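Local coordinates for inner kinetochore subunit cnp3 (Schizosaccharomyces pombe, PDB 6O2D), which helps build the inner kinetochore on centromeric DNA as an adaptor for chromosome segregation, here as its dimeric cupin domain, at residues B[42-47]-B[55-60]; B[97-100]-B[105-108]; B[107-110]-B[114-117]; B[123-128]-B[133-138]. All blocks are in the same frame, centred on the assembly; numbering follows the deposited sequence.

Contact 1: residues B[42-47]-B[55-60]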
loop_
_atom_site.group_PDB
_atom_site.type_symbol
_atom_site.label_atom_id
_atom_site.label_comp_id
_atom_site.label_asym_id
_atom_site.label_seq_id
_atom_site.Cartn_x
_atom_site.Cartn_y
_atom_site.Cartn_z
ATOM N N PRO B 42 -9.420 -12.415 -3.582
ATOM C CA PRO B 42 -9.795 -13.561 -4.429
ATOM C C PRO B 42 -11.149 -13.418 -5.116
ATOM O O PRO B 42 -11.326 -13.954 -6.216
ATOM C CB PRO B 42 -9.787 -14.737 -3.443
ATOM C CG PRO B 42 -8.844 -14.326 -2.380
ATOM C CD PRO B 42 -9.054 -12.854 -2.221
ATOM N N SER B 43 -12.095 -12.686 -4.526
ATOM C CA SER B 43 -13.438 -12.558 -5.077
ATOM C C SER B 43 -13.645 -11.291 -5.912
ATOM O O SER B 43 -14.782 -11.013 -6.316
ATOM C CB SER B 43 -14.472 -12.599 -3.946
ATOM O OG SER B 43 -14.104 -13.517 -2.926
ATOM N N VAL B 44 -12.581 -10.537 -6.204
ATOM C CA VAL B 44 -12.686 -9.312 -6.998
ATOM C C VAL B 44 -12.664 -9.650 -8.485
ATOM O O VAL B 44 -11.818 -10.429 -8.942
ATOM C CB VAL B 44 -11.549 -8.336 -6.650
ATOM C CG1 VAL B 44 -11.561 -7.152 -7.604
ATOM C CG2 VAL B 44 -11.650 -7.869 -5.213
ATOM N N ASN B 45 -13.608 -9.074 -9.239
ATOM C CA ASN B 45 -13.611 -9.190 -10.696
ATOM C C ASN B 45 -12.645 -8.193 -11.326
ATOM O O ASN B 45 -12.555 -7.031 -10.910
ATOM C CB ASN B 45 -15.015 -8.976 -11.262
ATOM C CG ASN B 45 -16.034 -9.912 -10.647
ATOM O OD1 ASN B 45 -16.684 -9.576 -9.656
ATOM N ND2 ASN B 45 -16.169 -11.102 -11.225
ATOM N N LEU B 46 -11.904 -8.675 -12.314
ATOM C CA LEU B 46 -10.834 -7.930 -12.953
ATOM C C LEU B 46 -11.154 -7.667 -14.421
ATOM O O LEU B 46 -12.064 -8.276 -14.991
ATOM C CB LEU B 46 -9.532 -8.713 -12.795
ATOM C CG LEU B 46 -9.361 -9.088 -11.314
ATOM C CD1 LEU B 46 -8.640 -10.469 -11.134
ATOM C CD2 LEU B 46 -8.610 -7.953 -10.551
ATOM N N GLN B 47 -10.405 -6.733 -15.018
ATOM C CA GLN B 47 -10.599 -6.302 -16.410
ATOM C C GLN B 47 -9.267 -6.399 -17.143
ATOM O O GLN B 47 -8.205 -6.268 -16.522
ATOM C CB GLN B 47 -11.168 -4.880 -16.490
ATOM C CG GLN B 47 -12.397 -4.635 -15.618
ATOM C CD GLN B 47 -13.694 -5.038 -16.309
ATOM O OE1 GLN B 47 -13.721 -5.974 -17.116
ATOM N NE2 GLN B 47 -14.776 -4.324 -16.005
ATOM N N LYS B 55 -4.324 -8.426 -15.495
ATOM C CA LYS B 55 -5.616 -8.151 -14.897
ATOM C C LYS B 55 -5.451 -7.030 -13.893
ATOM O O LYS B 55 -4.377 -6.839 -13.329
ATOM C CB LYS B 55 -6.128 -9.446 -14.216
ATOM C CG LYS B 55 -5.968 -10.792 -15.128
ATOM C CD LYS B 55 -7.169 -11.605 -15.311
ATOM C CE LYS B 55 -6.597 -12.959 -14.913
ATOM N NZ LYS B 55 -7.391 -14.067 -14.350
ATOM N N PHE B 56 -6.504 -6.255 -13.722
ATOM C CA PHE B 56 -6.424 -5.340 -12.616
ATOM C C PHE B 56 -7.817 -4.853 -12.279
ATOM O O PHE B 56 -8.766 -4.952 -13.071
ATOM C CB PHE B 56 -5.438 -4.194 -12.880
ATOM C CG PHE B 56 -6.054 -2.964 -13.406
ATOM C CD1 PHE B 56 -6.663 -2.979 -14.638
ATOM C CD2 PHE B 56 -5.998 -1.774 -12.688
ATOM C CE1 PHE B 56 -7.230 -1.862 -15.142
ATOM C CE2 PHE B 56 -6.562 -0.644 -13.190
ATOM C CZ PHE B 56 -7.182 -0.687 -14.423
ATOM N N ALA B 57 -7.907 -4.342 -11.064
ATOM C CA ALA B 57 -9.058 -3.591 -10.615
ATOM C C ALA B 57 -8.550 -2.608 -9.577
ATOM O O ALA B 57 -7.827 -2.991 -8.652
ATOM C CB ALA B 57 -10.135 -4.516 -10.038
ATOM N N SER B 58 -8.911 -1.348 -9.749
ATOM C CA SER B 58 -8.644 -0.335 -8.741
ATOM C C SER B 58 -9.724 -0.440 -7.668
ATOM O O SER B 58 -10.919 -0.389 -7.976
ATOM C CB SER B 58 -8.591 1.054 -9.378
ATOM O OG SER B 58 -9.875 1.639 -9.481
ATOM N N LEU B 59 -9.306 -0.626 -6.419
ATOM C CA LEU B 59 -10.209 -0.879 -5.301
ATOM C C LEU B 59 -10.450 0.349 -4.435
ATOM O O LEU B 59 -11.600 0.687 -4.147
ATOM C CB LEU B 59 -9.644 -2.008 -4.439
ATOM C CG LEU B 59 -9.610 -3.347 -5.165
ATOM C CD1 LEU B 59 -8.850 -4.335 -4.339
ATOM C CD2 LEU B 59 -11.024 -3.856 -5.443
ATOM N N PHE B 60 -9.378 0.999 -3.986
ATOM C CA PHE B 60 -9.446 2.171 -3.127
ATOM C C PHE B 60 -8.881 3.351 -3.895
ATOM O O PHE B 60 -7.759 3.281 -4.408
ATOM C CB PHE B 60 -8.647 1.959 -1.842
ATOM C CG PHE B 60 -9.011 0.712 -1.099
ATOM C CD1 PHE B 60 -10.310 0.515 -0.646
ATOM C CD2 PHE B 60 -8.055 -0.258 -0.839
ATOM C CE1 PHE B 60 -10.651 -0.625 0.051
ATOM C CE2 PHE B 60 -8.390 -1.406 -0.141
ATOM C CZ PHE B 60 -9.695 -1.591 0.301
#
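V44 sets CG1 opposite its backbone N (chi1 173°), and L46 swings CG beside its own N (chi1 -51°). Both side chains thereby come down on strand 55-62, an outermost strand of a cupin sheet within this chain. Segment 42-47 is mostly loop and runs obliquely over that strand. Backbone pairing ties the loop to the strand at its far end. Q47 N donates to F56 O at 3.1 Å. F56 N returns a bond to Q47 O at 3.3 Å. The two bonds fix the position of Q47, whose own side chain leads away. Ahead of this pair the contact is apolar. L46 crosses K55 at about a right angle, with L46 CB 3.8 Å from K55 CB. The K55 amine goes to a salt bridge with E72 on the next strand. V44 and L46 both also touch V70 of that strand, so the loop covers two strands at the surface. L59 of strand 55-62 packs on V114 of the second subunit. Two branches of the loop share the A57 methyl: L46 CD2 lies 3.8 Å from A57 CB, and V44 CG1 lies 3.9 Å from the same atom.

Contact 2: residues B[97-100]-B[105-108]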
loop_
_atom_site.group_PDB
_atom_site.type_symbol
_atom_site.label_atom_id
_atom_site.label_comp_id
_atom_site.label_asym_id
_atom_site.label_seq_id
_atom_site.Cartn_x
_atom_site.Cartn_y
_atom_site.Cartn_z
ATOM N N LYS B 97 5.030 -16.712 -8.611
ATOM C CA LYS B 97 6.450 -16.421 -8.752
ATOM C C LYS B 97 6.643 -15.400 -9.863
ATOM O O LYS B 97 6.107 -15.573 -10.963
ATOM C CB LYS B 97 7.246 -17.692 -9.092
ATOM C CG LYS B 97 6.607 -18.999 -8.615
ATOM C CD LYS B 97 7.504 -20.204 -8.896
ATOM C CE LYS B 97 6.701 -21.484 -9.097
ATOM N NZ LYS B 97 6.255 -21.707 -10.496
ATOM N N ILE B 98 7.420 -14.348 -9.579
ATOM C CA ILE B 98 7.694 -13.290 -10.546
ATOM C C ILE B 98 9.177 -12.959 -10.516
ATOM O O ILE B 98 9.832 -13.064 -9.475
ATOM C CB ILE B 98 6.893 -11.997 -10.293
ATOM C CG1 ILE B 98 7.282 -11.363 -8.957
ATOM C CG2 ILE B 98 5.409 -12.251 -10.359
ATOM C CD1 ILE B 98 6.568 -10.048 -8.687
ATOM N N GLU B 99 9.688 -12.512 -11.665
ATOM C CA GLU B 99 11.007 -11.907 -11.794
ATOM C C GLU B 99 10.804 -10.470 -12.240
ATOM O O GLU B 99 10.147 -10.212 -13.259
ATOM C CB GLU B 99 11.873 -12.660 -12.796
ATOM C CG GLU B 99 13.273 -12.102 -12.980
ATOM C CD GLU B 99 13.665 -12.006 -14.446
ATOM O OE1 GLU B 99 14.860 -11.802 -14.742
ATOM O OE2 GLU B 99 12.778 -12.126 -15.311
ATOM N N VAL B 100 11.358 -9.540 -11.475
ATOM C CA VAL B 100 11.105 -8.128 -11.689
ATOM C C VAL B 100 12.417 -7.364 -11.852
ATOM O O VAL B 100 13.406 -7.651 -11.169
ATOM C CB VAL B 100 10.226 -7.566 -10.550
ATOM C CG1 VAL B 100 10.751 -8.032 -9.224
ATOM C CG2 VAL B 100 10.171 -6.054 -10.609
ATOM N N THR B 105 18.444 -3.651 -12.453
ATOM C CA THR B 105 18.778 -4.587 -11.385
ATOM C C THR B 105 17.594 -5.539 -11.255
ATOM O O THR B 105 16.457 -5.088 -11.087
ATOM C CB THR B 105 19.045 -3.859 -10.063
ATOM O OG1 THR B 105 20.272 -3.114 -10.140
ATOM C CG2 THR B 105 19.124 -4.853 -8.924
ATOM N N THR B 106 17.854 -6.844 -11.358
ATOM C CA THR B 106 16.808 -7.864 -11.431
ATOM C C THR B 106 16.809 -8.787 -10.214
ATOM O O THR B 106 17.869 -9.132 -9.677
ATOM C CB THR B 106 16.978 -8.678 -12.719
ATOM O OG1 THR B 106 16.951 -7.787 -13.841
ATOM C CG2 THR B 106 15.881 -9.703 -12.863
ATOM N N PHE B 107 15.603 -9.150 -9.769
ATOM C CA PHE B 107 15.385 -9.980 -8.591
ATOM C C PHE B 107 14.109 -10.796 -8.771
ATOM O O PHE B 107 13.216 -10.408 -9.524
ATOM C CB PHE B 107 15.268 -9.124 -7.316
ATOM C CG PHE B 107 14.216 -8.016 -7.387
ATOM C CD1 PHE B 107 14.308 -6.987 -8.314
ATOM C CD2 PHE B 107 13.142 -8.004 -6.508
ATOM C CE1 PHE B 107 13.327 -5.977 -8.369
ATOM C CE2 PHE B 107 12.187 -6.988 -6.550
ATOM C CZ PHE B 107 12.277 -5.980 -7.478
ATOM N N ARG B 108 14.024 -11.950 -8.139
ATOM C CA ARG B 108 12.723 -12.598 -8.114
ATOM C C ARG B 108 12.284 -12.774 -6.668
ATOM O O ARG B 108 13.046 -12.524 -5.723
ATOM C CB ARG B 108 12.728 -13.878 -8.938
ATOM C CG ARG B 108 14.134 -14.371 -8.967
ATOM C CD ARG B 108 14.600 -15.716 -9.642
ATOM N NE ARG B 108 14.795 -16.834 -8.703
ATOM C CZ ARG B 108 15.368 -18.037 -9.006
ATOM N NH1 ARG B 108 15.463 -18.965 -8.060
ATOM N NH2 ARG B 108 16.095 -18.282 -10.147
#
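V100 and F107 form the apolar side of this strand pair. Their side chains lie on the same side of the sheet, and the valine packs against the F107 ring. The exact overlap of the two is doubtful in this model. F107 brings its ring to the V100 side by placing CG between its backbone N and carbonyl carbon (chi1 54°). The same two residues are a hydrogen-bonded antiparallel pair. V100 N donates to F107 O at 2.8 Å, and F107 N donates to V100 O at 3.0 Å. The carbonyls also receive weaker support from alpha carbons. T106 CA lies 3.4 Å from V100 O, and E99 CA lies 3.5 Å from F107 O.

E99 and R108 project to the other side of the sheet. They are a non-hydrogen-bonded pair, and their CB atoms are 4.1 Å apart. Beyond CB they part: the R108 chain leads away from strand 98-102. E99 keeps CG opposite its backbone N (chi1 -179°), which lays it diagonally over T106. No hydrogen bond is made here; E99 CG packs on the methyl T106 CG2 at 3.5 Å.

F107 also packs on I17 of the second subunit, so the apolar side reaches the dimer interface. The E99 side of the sheet touches I128. Strand 105-109 is the outermost strand, within this chain, of the cupin sheet 78-83, 122-127, 98-102, 105-109. Strands 98-102 and 105-109 are consecutive and antiparallel, a beta hairpin; here one side is apolar and the other polar.

Contact 3: residues B[107-110]-B[114-117]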
loop_
_atom_site.group_PDB
_atom_site.type_symbol
_atom_site.label_atom_id
_atom_site.label_comp_id
_atom_site.label_asym_id
_atom_site.label_seq_id
_atom_site.Cartn_x
_atom_site.Cartn_y
_atom_site.Cartn_z
ATOM N N PHE B 107 15.603 -9.150 -9.769
ATOM C CA PHE B 107 15.385 -9.980 -8.591
ATOM C C PHE B 107 14.109 -10.796 -8.771
ATOM O O PHE B 107 13.216 -10.408 -9.524
ATOM C CB PHE B 107 15.268 -9.124 -7.316
ATOM C CG PHE B 107 14.216 -8.016 -7.387
ATOM C CD1 PHE B 107 14.308 -6.987 -8.314
ATOM C CD2 PHE B 107 13.142 -8.004 -6.508
ATOM C CE1 PHE B 107 13.327 -5.977 -8.369
ATOM C CE2 PHE B 107 12.187 -6.988 -6.550
ATOM C CZ PHE B 107 12.277 -5.980 -7.478
ATOM N N ARG B 108 14.024 -11.950 -8.139
ATOM C CA ARG B 108 12.723 -12.598 -8.114
ATOM C C ARG B 108 12.284 -12.774 -6.668
ATOM O O ARG B 108 13.046 -12.524 -5.723
ATOM C CB ARG B 108 12.728 -13.878 -8.938
ATOM C CG ARG B 108 14.134 -14.371 -8.967
ATOM C CD ARG B 108 14.600 -15.716 -9.642
ATOM N NE ARG B 108 14.795 -16.834 -8.703
ATOM C CZ ARG B 108 15.368 -18.037 -9.006
ATOM N NH1 ARG B 108 15.463 -18.965 -8.060
ATOM N NH2 ARG B 108 16.095 -18.282 -10.147
HETATM N N MSE B 109 11.028 -13.171 -6.517
HETATM C CA MSE B 109 10.255 -12.918 -5.317
HETATM C C MSE B 109 9.015 -13.773 -5.428
HETATM O O MSE B 109 8.415 -13.851 -6.502
HETATM C CB MSE B 109 9.864 -11.441 -5.206
HETATM C CG MSE B 109 10.687 -10.621 -4.245
HETATM SE SE MSE B 109 10.011 -8.805 -4.081
HETATM C CE MSE B 109 11.426 -8.114 -2.936
ATOM N N LYS B 110 8.639 -14.450 -4.351
ATOM C CA LYS B 110 7.302 -15.012 -4.243
ATOM C C LYS B 110 6.603 -14.378 -3.050
ATOM O O LYS B 110 6.901 -13.248 -2.651
ATOM C CB LYS B 110 7.258 -16.534 -4.102
ATOM C CG LYS B 110 7.865 -17.114 -2.868
ATOM C CD LYS B 110 8.891 -18.211 -3.089
ATOM C CE LYS B 110 9.020 -18.703 -1.622
ATOM N NZ LYS B 110 9.678 -20.113 -1.483
ATOM N N VAL B 114 7.821 -7.719 -0.989
ATOM C CA VAL B 114 7.348 -6.412 -1.429
ATOM C C VAL B 114 8.506 -5.653 -2.060
ATOM O O VAL B 114 9.657 -5.780 -1.628
ATOM C CB VAL B 114 6.725 -5.595 -0.277
ATOM C CG1 VAL B 114 5.468 -6.272 0.236
ATOM C CG2 VAL B 114 7.728 -5.401 0.849
ATOM N N PHE B 115 8.204 -4.873 -3.090
ATOM C CA PHE B 115 9.193 -3.986 -3.670
ATOM C C PHE B 115 8.511 -2.681 -4.049
ATOM O O PHE B 115 7.290 -2.623 -4.224
ATOM C CB PHE B 115 9.910 -4.628 -4.870
ATOM C CG PHE B 115 9.074 -4.721 -6.111
ATOM C CD1 PHE B 115 8.196 -5.773 -6.292
ATOM C CD2 PHE B 115 9.189 -3.774 -7.114
ATOM C CE1 PHE B 115 7.438 -5.868 -7.442
ATOM C CE2 PHE B 115 8.434 -3.867 -8.266
ATOM C CZ PHE B 115 7.562 -4.914 -8.431
ATOM N N ILE B 116 9.315 -1.620 -4.131
ATOM C CA ILE B 116 8.843 -0.296 -4.505
ATOM C C ILE B 116 9.509 0.107 -5.803
ATOM O O ILE B 116 10.653 -0.260 -6.080
ATOM C CB ILE B 116 9.138 0.772 -3.434
ATOM C CG1 ILE B 116 10.630 0.752 -3.070
ATOM C CG2 ILE B 116 8.244 0.580 -2.233
ATOM C CD1 ILE B 116 11.109 2.005 -2.380
ATOM N N VAL B 117 8.790 0.888 -6.594
ATOM C CA VAL B 117 9.399 1.568 -7.727
ATOM C C VAL B 117 9.342 3.054 -7.408
ATOM O O VAL B 117 8.275 3.669 -7.551
ATOM C CB VAL B 117 8.674 1.240 -9.040
ATOM C CG1 VAL B 117 9.413 1.857 -10.225
ATOM C CG2 VAL B 117 8.518 -0.264 -9.202
#
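Strand 107-109 and strand 114-117 belong to different sheets of the cupin fold. Their axes come no closer than 9.2 Å and run 135° apart. No hydrogen bond joins them; the contact is made by side chains, one of which reaches the V114 carbonyl. F107 and F115 form a T-shaped (edge-to-face) pair. The edge of F107 points at the face of F115, with ring centroids 5.4 Å apart and planes at 80°. F115 turns its ring toward F107 by placing CG between its backbone N and carbonyl carbon (chi1 73°). The F115 ring also meets F91 of strand 88-95. M109, modelled as selenomethionine, adds a Met-aromatic contact. Its chain is extended beyond CG, which carries SE across to F115 at an oblique angle. The extended chain carries CE on to the V114 carbonyl oxygen. The second subunit packs here: F107 and M109 on its I17, V114 on its F60. V114 and F115 also pair with a strand of that subunit, so the sheet continues across the dimer. CZ at the edge of F107 is 3.7 Å from F115 CG, while SE of M109 is 4.2 Å from F115 CD1.

Contact 4: residues B[123-128]-B[133-138]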
loop_
_atom_site.group_PDB
_atom_site.type_symbol
_atom_site.label_atom_id
_atom_site.label_comp_id
_atom_site.label_asym_id
_atom_site.label_seq_id
_atom_site.Cartn_x
_atom_site.Cartn_y
_atom_site.Cartn_z
ATOM N N TYR B 123 10.309 -0.039 -14.467
ATOM C CA TYR B 123 10.071 -1.357 -13.899
ATOM C C TYR B 123 9.397 -2.255 -14.925
ATOM O O TYR B 123 8.706 -1.784 -15.830
ATOM C CB TYR B 123 9.218 -1.300 -12.622
ATOM C CG TYR B 123 7.726 -1.198 -12.859
ATOM C CD1 TYR B 123 7.140 0.013 -13.209
ATOM C CD2 TYR B 123 6.901 -2.308 -12.715
ATOM C CE1 TYR B 123 5.782 0.116 -13.421
ATOM C CE2 TYR B 123 5.534 -2.215 -12.919
ATOM C CZ TYR B 123 4.982 -1.000 -13.272
ATOM O OH TYR B 123 3.626 -0.902 -13.483
ATOM N N SER B 124 9.625 -3.561 -14.772
ATOM C CA SER B 124 8.959 -4.592 -15.555
ATOM C C SER B 124 8.772 -5.816 -14.667
ATOM O O SER B 124 9.495 -6.001 -13.687
ATOM C CB SER B 124 9.767 -4.948 -16.813
ATOM O OG SER B 124 10.899 -5.734 -16.481
ATOM N N ILE B 125 7.769 -6.635 -14.988
ATOM C CA ILE B 125 7.465 -7.839 -14.210
ATOM C C ILE B 125 7.117 -8.978 -15.161
ATOM O O ILE B 125 6.393 -8.786 -16.143
ATOM C CB ILE B 125 6.318 -7.644 -13.198
ATOM C CG1 ILE B 125 6.274 -6.219 -12.646
ATOM C CG2 ILE B 125 6.497 -8.627 -12.039
ATOM C CD1 ILE B 125 5.093 -5.967 -11.741
ATOM N N LYS B 126 7.599 -10.174 -14.844
ATOM C CA LYS B 126 7.324 -11.374 -15.628
ATOM C C LYS B 126 6.909 -12.513 -14.705
ATOM O O LYS B 126 7.482 -12.677 -13.625
ATOM C CB LYS B 126 8.559 -11.791 -16.443
ATOM C CG LYS B 126 8.379 -11.716 -17.945
ATOM C CD LYS B 126 9.650 -11.229 -18.608
ATOM C CE LYS B 126 9.511 -11.176 -20.121
ATOM N NZ LYS B 126 10.561 -10.364 -20.774
ATOM N N ASN B 127 5.876 -13.258 -15.095
ATOM C CA ASN B 127 5.478 -14.456 -14.360
ATOM C C ASN B 127 6.380 -15.627 -14.752
ATOM O O ASN B 127 6.343 -16.094 -15.898
ATOM C CB ASN B 127 4.009 -14.782 -14.631
ATOM C CG ASN B 127 3.423 -15.763 -13.617
ATOM O OD1 ASN B 127 4.151 -16.548 -13.002
ATOM N ND2 ASN B 127 2.109 -15.708 -13.432
ATOM N N ILE B 128 7.152 -16.129 -13.787
ATOM C CA ILE B 128 8.097 -17.217 -14.013
ATOM C C ILE B 128 7.593 -18.519 -13.397
ATOM O O ILE B 128 8.333 -19.498 -13.306
ATOM C CB ILE B 128 9.500 -16.865 -13.491
ATOM C CG1 ILE B 128 9.484 -16.768 -11.963
ATOM C CG2 ILE B 128 9.973 -15.564 -14.121
ATOM C CD1 ILE B 128 10.841 -16.590 -11.329
ATOM N N VAL B 133 -0.027 -15.202 -10.781
ATOM C CA VAL B 133 0.475 -14.337 -9.721
ATOM C C VAL B 133 -0.592 -13.292 -9.461
ATOM O O VAL B 133 -1.263 -12.839 -10.393
ATOM C CB VAL B 133 1.810 -13.674 -10.105
ATOM C CG1 VAL B 133 2.179 -12.594 -9.079
ATOM C CG2 VAL B 133 2.902 -14.732 -10.241
ATOM N N ARG B 134 -0.760 -12.919 -8.200
ATOM C CA ARG B 134 -1.787 -11.978 -7.802
ATOM C C ARG B 134 -1.043 -10.979 -6.918
ATOM O O ARG B 134 -0.300 -11.384 -6.006
ATOM C CB ARG B 134 -2.937 -12.681 -7.053
ATOM C CG ARG B 134 -3.792 -11.750 -6.199
ATOM C CD ARG B 134 -4.765 -12.451 -5.222
ATOM N NE ARG B 134 -5.534 -13.606 -5.714
ATOM C CZ ARG B 134 -6.480 -13.562 -6.648
ATOM N NH1 ARG B 134 -6.751 -12.428 -7.281
ATOM N NH2 ARG B 134 -7.110 -14.677 -6.992
ATOM N N LEU B 135 -1.195 -9.673 -7.207
ATOM C CA LEU B 135 -0.478 -8.641 -6.463
ATOM C C LEU B 135 -1.425 -7.595 -5.910
ATOM O O LEU B 135 -2.390 -7.208 -6.566
ATOM C CB LEU B 135 0.559 -7.925 -7.326
ATOM C CG LEU B 135 1.538 -8.680 -8.209
ATOM C CD1 LEU B 135 1.940 -7.803 -9.405
ATOM C CD2 LEU B 135 2.736 -9.092 -7.381
ATOM N N TYR B 136 -1.076 -7.087 -4.733
ATOM C CA TYR B 136 -1.690 -5.891 -4.173
ATOM C C TYR B 136 -0.793 -4.694 -4.469
ATOM O O TYR B 136 0.369 -4.674 -4.048
ATOM C CB TYR B 136 -1.894 -6.055 -2.666
ATOM C CG TYR B 136 -2.356 -4.795 -1.989
ATOM C CD1 TYR B 136 -3.615 -4.276 -2.251
ATOM C CD2 TYR B 136 -1.538 -4.118 -1.098
ATOM C CE1 TYR B 136 -4.053 -3.131 -1.640
ATOM C CE2 TYR B 136 -1.973 -2.959 -0.479
ATOM C CZ TYR B 136 -3.230 -2.475 -0.758
ATOM O OH TYR B 136 -3.677 -1.323 -0.161
ATOM N N TYR B 137 -1.317 -3.703 -5.188
ATOM C CA TYR B 137 -0.516 -2.543 -5.560
ATOM C C TYR B 137 -1.052 -1.276 -4.910
ATOM O O TYR B 137 -2.251 -1.142 -4.649
ATOM C CB TYR B 137 -0.458 -2.350 -7.089
ATOM C CG TYR B 137 -1.699 -1.741 -7.727
ATOM C CD1 TYR B 137 -1.892 -0.361 -7.769
ATOM C CD2 TYR B 137 -2.666 -2.550 -8.315
ATOM C CE1 TYR B 137 -3.028 0.193 -8.347
ATOM C CE2 TYR B 137 -3.801 -2.005 -8.910
ATOM C CZ TYR B 137 -3.980 -0.637 -8.917
ATOM O OH TYR B 137 -5.108 -0.099 -9.504
ATOM N N THR B 138 -0.139 -0.345 -4.652
ATOM C CA THR B 138 -0.483 1.015 -4.275
ATOM C C THR B 138 0.420 1.943 -5.068
ATOM O O THR B 138 1.594 1.631 -5.287
ATOM C CB THR B 138 -0.316 1.263 -2.761
ATOM O OG1 THR B 138 1.072 1.337 -2.434
ATOM C CG2 THR B 138 -0.947 0.130 -1.942
#
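N127 with V133 and I125 with L135 make a small, buried contact between the two sheets of the cupin domain. Strand 122-127 lies in one sheet and strand 133-140 in the other. They follow each other in the chain, and the turn between them carries the path from sheet to sheet. No hydrogen bond links the two segments. Only alternate residues reach across.

The main meeting is a methyl against an amide. V133 CG2 lies above the plane of the N127 carboxamide, displaced toward its OD1 and ND2 side, 3.4 Å from ND2 and 3.5 Å from OD1. N127 reaches this place because its CG is opposite the backbone N (chi1 -164°). The two side chains run antiparallel, alongside one another. ND2 also comes near V133 N, but both are donors and they do not bond. Deeper between the sheets, the tips of I125 and L135 meet lightly, CD1 to CD1 at 4.3 Å. Both also touch M73 of strand 66-73, and L135 touches I93.

The polar ends of N127 are satisfied outside the two segments. OD1 accepts a hydrogen bond from G129 N in the turn. ND2 makes weak bonds to the carbonyls of M73, P74 and E131. The amide is therefore buried but bonded at both ends. These bonds should limit its rotation and leave its face, which makes no hydrogen bond to V133, to pack against the methyl.

Overall arrangement
Contacts 3 and 4 are buried, contact 2 is partly buried, and contact 1 lies at the surface. Contacts 2 and 3 share F107 and R108 of strand 105-109: contact 2 uses the strand's edge bonds and F107, and contact 3 uses the F107 and M109 side chains that face the other sheet. Contact 4 also spans the two sheets, and contact 2 adjoins it where E99 N probably bonds to K126 O. Chemistry follows place. Contacts 1 and 2 combine backbone bonds with side-chain packing, while contacts 3 and 4 are packing alone, aromatic in one and aliphatic with an amide in the other. Contact 1 meets contact 4 through Y137. All four touch the second subunit.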